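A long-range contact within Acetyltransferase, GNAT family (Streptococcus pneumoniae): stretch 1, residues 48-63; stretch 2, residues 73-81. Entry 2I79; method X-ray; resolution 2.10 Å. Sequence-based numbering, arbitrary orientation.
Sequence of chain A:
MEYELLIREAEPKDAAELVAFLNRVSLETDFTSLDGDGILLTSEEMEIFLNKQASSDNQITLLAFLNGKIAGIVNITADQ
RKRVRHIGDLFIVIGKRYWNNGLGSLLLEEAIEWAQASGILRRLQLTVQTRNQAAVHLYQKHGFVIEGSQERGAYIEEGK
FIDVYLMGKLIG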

ATOM      1  N   ILE A  48      -6.168 -19.194   5.437  1.00 61.47           N
ATOM      2  CA  ILE A  48      -6.409 -18.019   6.288  1.00 61.43           C
ATOM      3  C   ILE A  48      -6.762 -16.777   5.445  1.00 61.72           C
ATOM      4  O   ILE A  48      -7.858 -16.200   5.550  1.00 61.48           O
ATOM      5  N   PHE A  49      -5.853 -16.378   4.575  1.00 61.68           N
ATOM      6  CA  PHE A  49      -6.153 -15.272   3.681  1.00 62.03           C
ATOM      7  C   PHE A  49      -7.568 -15.397   3.065  1.00 62.57           C
ATOM      8  O   PHE A  49      -8.330 -14.418   3.026  1.00 62.61           O
ATOM      9  N   LEU A  50      -7.913 -16.592   2.585  1.00 62.84           N
ATOM     10  CA  LEU A  50      -9.172 -16.791   1.861  1.00 63.08           C
ATOM     11  C   LEU A  50     -10.418 -16.663   2.765  1.00 63.46           C
ATOM     12  O   LEU A  50     -11.454 -16.125   2.321  1.00 63.28           O
ATOM     13  N   ASN A  51     -10.316 -17.139   4.009  1.00 63.63           N
ATOM     14  CA  ASN A  51     -11.365 -16.922   5.016  1.00 64.43           C
ATOM     15  C   ASN A  51     -11.607 -15.407   5.261  1.00 64.36           C
ATOM     16  O   ASN A  51     -12.757 -14.932   5.221  1.00 64.56           O
ATOM     17  N   LYS A  52     -10.534 -14.657   5.488  1.00 64.34           N
ATOM     18  CA  LYS A  52     -10.620 -13.197   5.637  1.00 64.80           C
ATOM     19  C   LYS A  52     -11.325 -12.485   4.474  1.00 64.45           C
ATOM     20  O   LYS A  52     -12.219 -11.665   4.705  1.00 64.40           O
ATOM     21  N   GLN A  53     -10.891 -12.759   3.234  1.00 64.05           N
ATOM     22  CA  GLN A  53     -11.527 -12.156   2.041  1.00 63.72           C
ATOM     23  C   GLN A  53     -13.049 -12.409   2.001  1.00 63.61           C
ATOM     24  O   GLN A  53     -13.828 -11.474   1.770  1.00 63.84           O
ATOM     25  N   ALA A  54     -13.465 -13.661   2.222  1.00 63.15           N
ATOM     26  CA  ALA A  54     -14.892 -14.020   2.238  1.00 62.81           C
ATOM     27  C   ALA A  54     -15.634 -13.347   3.403  1.00 62.76           C
ATOM     28  O   ALA A  54     -16.800 -12.973   3.261  1.00 62.97           O
ATOM     29  N   SER A  55     -14.947 -13.195   4.536  1.00 62.03           N
ATOM     30  CA  SER A  55     -15.554 -12.672   5.756  1.00 61.66           C
ATOM     31  C   SER A  55     -15.488 -11.154   5.892  1.00 61.14           C
ATOM     32  O   SER A  55     -15.974 -10.616   6.884  1.00 62.07           O
ATOM     33  N   SER A  56     -14.855 -10.479   4.934  1.00 59.88           N
ATOM     34  CA  SER A  56     -14.658  -9.025   4.948  1.00 58.57           C
ATOM     35  C   SER A  56     -15.635  -8.420   3.955  1.00 57.64           C
ATOM     36  O   SER A  56     -15.840  -8.965   2.865  1.00 57.78           O
ATOM     37  N   ASP A  57     -16.235  -7.293   4.299  1.00 56.13           N
ATOM     38  CA  ASP A  57     -17.262  -6.731   3.433  1.00 55.35           C
ATOM     39  C   ASP A  57     -16.725  -5.750   2.378  1.00 53.24           C
ATOM     40  O   ASP A  57     -17.468  -5.326   1.520  1.00 52.69           O
ATOM     41  N   ASN A  58     -15.450  -5.384   2.457  1.00 51.21           N
ATOM     42  CA  ASN A  58     -14.857  -4.460   1.491  1.00 49.82           C
ATOM     43  C   ASN A  58     -13.663  -5.085   0.747  1.00 48.84           C
ATOM     44  O   ASN A  58     -12.910  -4.404   0.058  1.00 48.16           O
ATOM     45  N   GLN A  59     -13.519  -6.400   0.875  1.00 47.94           N
ATOM     46  CA  GLN A  59     -12.508  -7.115   0.159  1.00 47.46           C
ATOM     47  C   GLN A  59     -13.114  -8.335  -0.545  1.00 47.62           C
ATOM     48  O   GLN A  59     -14.187  -8.809  -0.156  1.00 48.01           O
ATOM     49  N   ILE A  60     -12.426  -8.828  -1.582  1.00 46.79           N
ATOM     50  CA  ILE A  60     -12.851 -10.025  -2.306  1.00 45.79           C
ATOM     51  C   ILE A  60     -11.750 -10.631  -3.169  1.00 45.12           C
ATOM     52  O   ILE A  60     -10.913  -9.917  -3.721  1.00 44.30           O
ATOM     53  N   THR A  61     -11.791 -11.956  -3.307  1.00 44.08           N
ATOM     54  CA  THR A  61     -10.993 -12.683  -4.273  1.00 44.23           C
ATOM     55  C   THR A  61     -11.925 -13.520  -5.147  1.00 43.87           C
ATOM     56  O   THR A  61     -12.662 -14.355  -4.641  1.00 43.07           O
ATOM     57  N   LEU A  62     -11.892 -13.253  -6.453  1.00 44.11           N
ATOM     58  CA  LEU A  62     -12.662 -13.978  -7.463  1.00 44.26           C
ATOM     59  C   LEU A  62     -11.741 -14.819  -8.330  1.00 43.96           C
ATOM     60  O   LEU A  62     -10.678 -14.361  -8.759  1.00 43.85           O
ATOM     61  N   LEU A  63     -12.179 -16.043  -8.610  1.00 43.43           N
ATOM     62  CA  LEU A  63     -11.425 -16.987  -9.404  1.00 43.66           C
ATOM     63  C   LEU A  63     -12.146 -17.319 -10.725  1.00 43.91           C
ATOM     64  O   LEU A  63     -13.380 -17.400 -10.762  1.00 44.24           O
ATOM     65  N   ILE A  73      -7.241 -14.705 -11.598  1.00 45.97           N
ATOM     66  CA  ILE A  73      -7.763 -14.183 -10.335  1.00 46.27           C
ATOM     67  C   ILE A  73      -7.862 -12.674 -10.369  1.00 45.42           C
ATOM     68  O   ILE A  73      -7.070 -12.007 -11.029  1.00 44.87           O
ATOM     69  N   VAL A  74      -8.879 -12.148  -9.702  1.00 45.73           N
ATOM     70  CA  VAL A  74      -8.949 -10.724  -9.408  1.00 45.64           C
ATOM     71  C   VAL A  74      -9.084 -10.596  -7.884  1.00 45.97           C
ATOM     72  O   VAL A  74      -9.848 -11.313  -7.232  1.00 44.53           O
ATOM     73  N   ASN A  75      -8.293  -9.690  -7.326  1.00 46.52           N
ATOM     74  CA  ASN A  75      -8.215  -9.494  -5.902  1.00 46.29           C
ATOM     75  C   ASN A  75      -8.529  -8.038  -5.589  1.00 46.41           C
ATOM     76  O   ASN A  75      -7.951  -7.119  -6.197  1.00 46.40           O
ATOM     77  N   ILE A  76      -9.484  -7.811  -4.700  1.00 45.66           N
ATOM     78  CA  ILE A  76      -9.611  -6.498  -4.080  1.00 45.75           C
ATOM     79  C   ILE A  76      -9.217  -6.584  -2.613  1.00 45.73           C
ATOM     80  O   ILE A  76      -9.730  -7.403  -1.855  1.00 44.76           O
ATOM     81  N   THR A  77      -8.279  -5.725  -2.259  1.00 45.60           N
ATOM     82  CA  THR A  77      -7.723  -5.598  -0.926  1.00 46.17           C
ATOM     83  C   THR A  77      -8.046  -4.203  -0.399  1.00 45.54           C
ATOM     84  O   THR A  77      -8.241  -3.284  -1.171  1.00 44.22           O
ATOM     85  N   ALA A  78      -8.107  -4.048   0.919  1.00 45.72           N
ATOM     86  CA  ALA A  78      -8.515  -2.778   1.519  1.00 46.36           C
ATOM     87  C   ALA A  78      -8.182  -2.702   3.000  1.00 46.61           C
ATOM     88  O   ALA A  78      -8.303  -3.691   3.725  1.00 46.88           O
ATOM     89  N   ASP A  79      -7.797  -1.515   3.446  1.00 47.54           N
ATOM     90  CA  ASP A  79      -7.649  -1.210   4.870  1.00 48.22           C
ATOM     91  C   ASP A  79      -8.986  -0.993   5.534  1.00 47.72           C
ATOM     92  O   ASP A  79      -9.972  -0.754   4.858  1.00 47.28           O
ATOM     93  N   GLN A  80      -9.011  -1.073   6.866  1.00 47.41           N
ATOM     94  CA  GLN A  80     -10.264  -1.058   7.617  1.00 47.52           C
ATOM     95  C   GLN A  80     -10.563   0.248   8.348  1.00 47.58           C
ATOM     96  O   GLN A  80     -11.701   0.458   8.748  1.00 48.21           O
ATOM     97  N   ARG A  81      -9.577   1.127   8.512  1.00 47.36           N
ATOM     98  CA  ARG A  81      -9.818   2.478   9.078  1.00 47.25           C
ATOM     99  C   ARG A  81     -10.720   3.332   8.202  1.00 46.22           C
ATOM    100  O   ARG A  81     -10.600   3.310   6.962  1.00 44.64           O
TER

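Antiparallel pairing of the strands that carry Ile60 to Leu63 and Ile73 to Ile76 anchors the contact, and the helix that carries Phe49 and Gln53 lays side chains over one face of that pair. Four backbone hydrogen bonds fix the register: Ile76 N to Ile60 O (2.7 Å) and Ile60 N to Ile76 O (3.1 Å), then Leu62 N to Val74 O (2.9 Å) and Val74 N to Leu62 O (3.0 Å). Between these two rings lies the non-hydrogen-bonded pair Thr61 and Asn75, where the chains draw close enough for Thr61 CA to make a CA-H...O contact with Val74 O at 3.5 Å and Asn75 CA another with Ile60 O at 3.5 Å.

The strongest side-chain link comes from Gln53, which points from the helix toward the strand with chi1 and chi2 both m. This bend brings its amide down to the sheet, where Gln53 NE2 donates to Ile76 O (2.9 Å, 161°) and, within its own stretch, to Thr61 OG1 (3.2 Å). One buried amide thus ties the helix to both strands. Beside it, Thr61 (chi1 m) and Asn75 (chi1 -145°, between wells) lie on the same face, and Thr61 OG1 sits just 2.6 Å from Asn75 ND2. The end of Asn75 turns nearer the first stretch, placing Asn75 OD1 3.7 Å from Phe49 CZ, at the edge of the ring and near its plane; Phe49 has chi1 t and points toward the strand from the helix.

Beyond the strand pair, Asn58 (chi1 p) points toward the second stretch. Asn58 ND2 makes a weak hydrogen bond to Asp79 O (3.4 Å), is also bonded elsewhere in the structure, and lies 3.5 Å from Ala78 CB. Gln59 starts sideways, but its m, t side chain extends back over the second stretch; its aliphatic part covers Ala78, Gln59 CG lying 3.9 Å from Ala78 CB. Gln80, with chi1 and chi2 both m, likewise brings its end back toward the first stretch.

Apolar packing follows the alternation of the strands. On the face opposite Thr61 and Asn75, Leu62 (m, t) meets Val74 (p), with Leu62 CB 3.6 Å from Val74 CG1, and Ile60 (t, t) meets Ile76 (m, t), with Ile60 CG2 3.9 Å from Ile76 CD1. Ile76 CG2 also reaches Asn58 O at 4.0 Å. Sharing the face of Thr61 and Asn75, Leu63 (m, t) curls its end nearer Ile73 (chi1 p), bringing Leu63 CD2 within 3.3 Å of Ile73 CG2, a tight apolar contact.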

ATOM      1  CB  ILE A  48      -5.168 -17.749   7.204  1.00 61.97           C
ATOM      2  CG1 ILE A  48      -5.048 -18.864   8.268  1.00 61.94           C
ATOM      3  CG2 ILE A  48      -5.236 -16.332   7.853  1.00 61.89           C
ATOM      4  CD1 ILE A  48      -3.632 -19.105   8.808  1.00 61.98           C
ATOM      5  CB  PHE A  49      -5.091 -15.155   2.590  1.00 61.50           C
ATOM      6  CG  PHE A  49      -5.391 -14.088   1.569  1.00 62.01           C
ATOM      7  CD1 PHE A  49      -5.207 -12.745   1.874  1.00 62.20           C
ATOM      8  CD2 PHE A  49      -5.871 -14.426   0.300  1.00 62.06           C
ATOM      9  CE1 PHE A  49      -5.490 -11.751   0.934  1.00 62.51           C
ATOM     10  CE2 PHE A  49      -6.145 -13.445  -0.642  1.00 62.31           C
ATOM     11  CZ  PHE A  49      -5.955 -12.097  -0.320  1.00 62.23           C
ATOM     12  CB  LEU A  50      -9.157 -18.120   1.095  1.00 62.83           C
ATOM     13  CG  LEU A  50      -8.268 -18.091  -0.146  1.00 62.22           C
ATOM     14  CD1 LEU A  50      -8.329 -19.411  -0.875  1.00 61.46           C
ATOM     15  CD2 LEU A  50      -8.675 -16.973  -1.075  1.00 61.88           C
ATOM     16  CB  ASN A  51     -11.039 -17.664   6.341  1.00 64.31           C
ATOM     17  CG  ASN A  51     -11.133 -19.210   6.207  1.00 67.12           C
ATOM     18  OD1 ASN A  51     -12.043 -19.736   5.559  1.00 70.57           O
ATOM     19  ND2 ASN A  51     -10.193 -19.931   6.828  1.00 68.52           N
ATOM     20  CB  LYS A  52      -9.228 -12.583   5.778  1.00 65.20           C
ATOM     21  CG  LYS A  52      -8.734 -12.477   7.193  1.00 66.75           C
ATOM     22  CD  LYS A  52      -7.418 -11.687   7.243  1.00 66.92           C
ATOM     23  CE  LYS A  52      -6.733 -11.797   8.616  1.00 67.95           C
ATOM     24  NZ  LYS A  52      -6.261 -13.207   8.907  1.00 69.00           N
ATOM     25  CB  GLN A  53     -10.883 -12.651   0.724  1.00 63.35           C
ATOM     26  CG  GLN A  53      -9.464 -12.136   0.438  1.00 62.77           C
ATOM     27  CD  GLN A  53      -9.370 -10.615   0.242  1.00 61.95           C
ATOM     28  OE1 GLN A  53      -9.199  -9.859   1.207  1.00 60.97           O
ATOM     29  NE2 GLN A  53      -9.441 -10.170  -1.008  1.00 60.55           N
ATOM     30  CB  ALA A  54     -15.060 -15.533   2.328  1.00 62.69           C
ATOM     31  CB  SER A  55     -14.865 -13.270   6.972  1.00 61.83           C
ATOM     32  OG  SER A  55     -14.501 -12.237   7.879  1.00 64.47           O
ATOM     33  CB  SER A  56     -13.209  -8.706   4.531  1.00 58.68           C
ATOM     34  OG  SER A  56     -13.004  -7.331   4.277  1.00 58.02           O
ATOM     35  CB  ASP A  57     -18.410  -6.108   4.251  1.00 56.48           C
ATOM     36  CG  ASP A  57     -17.923  -5.218   5.379  1.00 60.34           C
ATOM     37  OD1 ASP A  57     -16.827  -4.602   5.246  1.00 65.49           O
ATOM     38  OD2 ASP A  57     -18.646  -5.140   6.417  1.00 66.59           O
ATOM     39  CB  ASN A  58     -14.514  -3.104   2.152  1.00 48.75           C
ATOM     40  CG  ASN A  58     -13.291  -3.152   3.091  1.00 46.89           C
ATOM     41  OD1 ASN A  58     -12.846  -4.201   3.542  1.00 45.42           O
ATOM     42  ND2 ASN A  58     -12.776  -1.987   3.407  1.00 44.01           N
ATOM     43  CB  GLN A  59     -11.396  -7.534   1.109  1.00 47.27           C
ATOM     44  CG  GLN A  59     -10.697  -6.378   1.827  1.00 46.53           C
ATOM     45  CD  GLN A  59      -9.625  -6.857   2.771  1.00 46.72           C
ATOM     46  OE1 GLN A  59      -9.918  -7.344   3.876  1.00 50.83           O
ATOM     47  NE2 GLN A  59      -8.381  -6.732   2.361  1.00 40.01           N
ATOM     48  CB  ILE A  60     -14.090  -9.741  -3.194  1.00 45.95           C
ATOM     49  CG1 ILE A  60     -14.764 -11.059  -3.617  1.00 48.18           C
ATOM     50  CG2 ILE A  60     -13.723  -8.930  -4.401  1.00 43.84           C
ATOM     51  CD1 ILE A  60     -16.277 -10.927  -3.866  1.00 46.55           C
ATOM     52  CB  THR A  61      -9.974 -13.615  -3.616  1.00 44.23           C
ATOM     53  OG1 THR A  61      -9.101 -12.851  -2.811  1.00 46.23           O
ATOM     54  CG2 THR A  61      -9.137 -14.394  -4.670  1.00 43.13           C
ATOM     55  CB  LEU A  62     -13.413 -13.013  -8.374  1.00 44.96           C
ATOM     56  CG  LEU A  62     -14.583 -12.184  -7.801  1.00 47.21           C
ATOM     57  CD1 LEU A  62     -15.115 -11.225  -8.870  1.00 48.14           C
ATOM     58  CD2 LEU A  62     -15.711 -13.046  -7.273  1.00 47.28           C
ATOM     59  CB  LEU A  63     -11.244 -18.275  -8.601  1.00 43.78           C
ATOM     60  CG  LEU A  63     -10.588 -18.213  -7.211  1.00 42.52           C
ATOM     61  CD1 LEU A  63     -10.505 -19.598  -6.594  1.00 41.57           C
ATOM     62  CD2 LEU A  63      -9.211 -17.575  -7.272  1.00 40.87           C
ATOM     63  CB  ILE A  73      -6.911 -14.611  -9.112  1.00 46.84           C
ATOM     64  CG1 ILE A  73      -5.524 -13.967  -9.120  1.00 48.81           C
ATOM     65  CG2 ILE A  73      -6.814 -16.134  -9.047  1.00 48.73           C
ATOM     66  CD1 ILE A  73      -5.409 -12.782  -8.118  1.00 53.08           C
ATOM     67  CB  VAL A  74     -10.054  -9.951 -10.223  1.00 45.45           C
ATOM     68  CG1 VAL A  74     -11.417 -10.578 -10.092  1.00 45.60           C
ATOM     69  CG2 VAL A  74     -10.106  -8.449  -9.798  1.00 46.71           C
ATOM     70  CB  ASN A  75      -6.803  -9.828  -5.487  1.00 47.03           C
ATOM     71  CG  ASN A  75      -6.727 -10.453  -4.156  1.00 50.04           C
ATOM     72  OD1 ASN A  75      -6.264  -9.831  -3.198  1.00 54.05           O
ATOM     73  ND2 ASN A  75      -7.197 -11.689  -4.058  1.00 53.41           N
ATOM     74  CB  ILE A  76     -10.996  -5.902  -4.188  1.00 45.54           C
ATOM     75  CG1 ILE A  76     -11.407  -5.774  -5.658  1.00 45.62           C
ATOM     76  CG2 ILE A  76     -11.006  -4.555  -3.481  1.00 45.81           C
ATOM     77  CD1 ILE A  76     -12.851  -5.376  -5.833  1.00 45.98           C
ATOM     78  CB  THR A  77      -6.215  -5.816  -1.022  1.00 45.84           C
ATOM     79  OG1 THR A  77      -5.928  -7.144  -0.598  1.00 48.99           O
ATOM     80  CG2 THR A  77      -5.445  -4.813  -0.220  1.00 49.33           C
ATOM     81  CB  ALA A  78     -10.010  -2.567   1.318  1.00 45.46           C
ATOM     82  CB  ASP A  79      -6.783   0.034   5.031  1.00 49.79           C
ATOM     83  CG  ASP A  79      -5.330  -0.244   4.698  1.00 54.47           C
ATOM     84  OD1 ASP A  79      -4.963  -1.430   4.475  1.00 60.38           O
ATOM     85  OD2 ASP A  79      -4.548   0.716   4.662  1.00 61.44           O
ATOM     86  CB  GLN A  80     -10.312  -2.238   8.610  1.00 48.03           C
ATOM     87  CG  GLN A  80     -10.348  -3.642   7.977  1.00 47.11           C
ATOM     88  CD  GLN A  80     -11.373  -3.766   6.869  1.00 46.51           C
ATOM     89  OE1 GLN A  80     -11.032  -4.107   5.725  1.00 48.96           O
ATOM     90  NE2 GLN A  80     -12.616  -3.396   7.168  1.00 46.43           N
ATOM     91  CB  ARG A  81      -8.504   3.215   9.291  1.00 47.60           C
ATOM     92  CG  ARG A  81      -7.759   2.725  10.542  1.00 49.24           C
ATOM     93  CD  ARG A  81      -6.482   3.492  10.746  1.00 49.94           C
ATOM     94  NE  ARG A  81      -5.946   3.347  12.117  1.00 53.19           N
ATOM     95  CZ  ARG A  81      -5.017   2.459  12.483  1.00 54.16           C
ATOM     96  NH1 ARG A  81      -4.489   1.604  11.608  1.00 55.12           N
ATOM     97  NH2 ARG A  81      -4.602   2.436  13.741  1.00 54.52           N
TER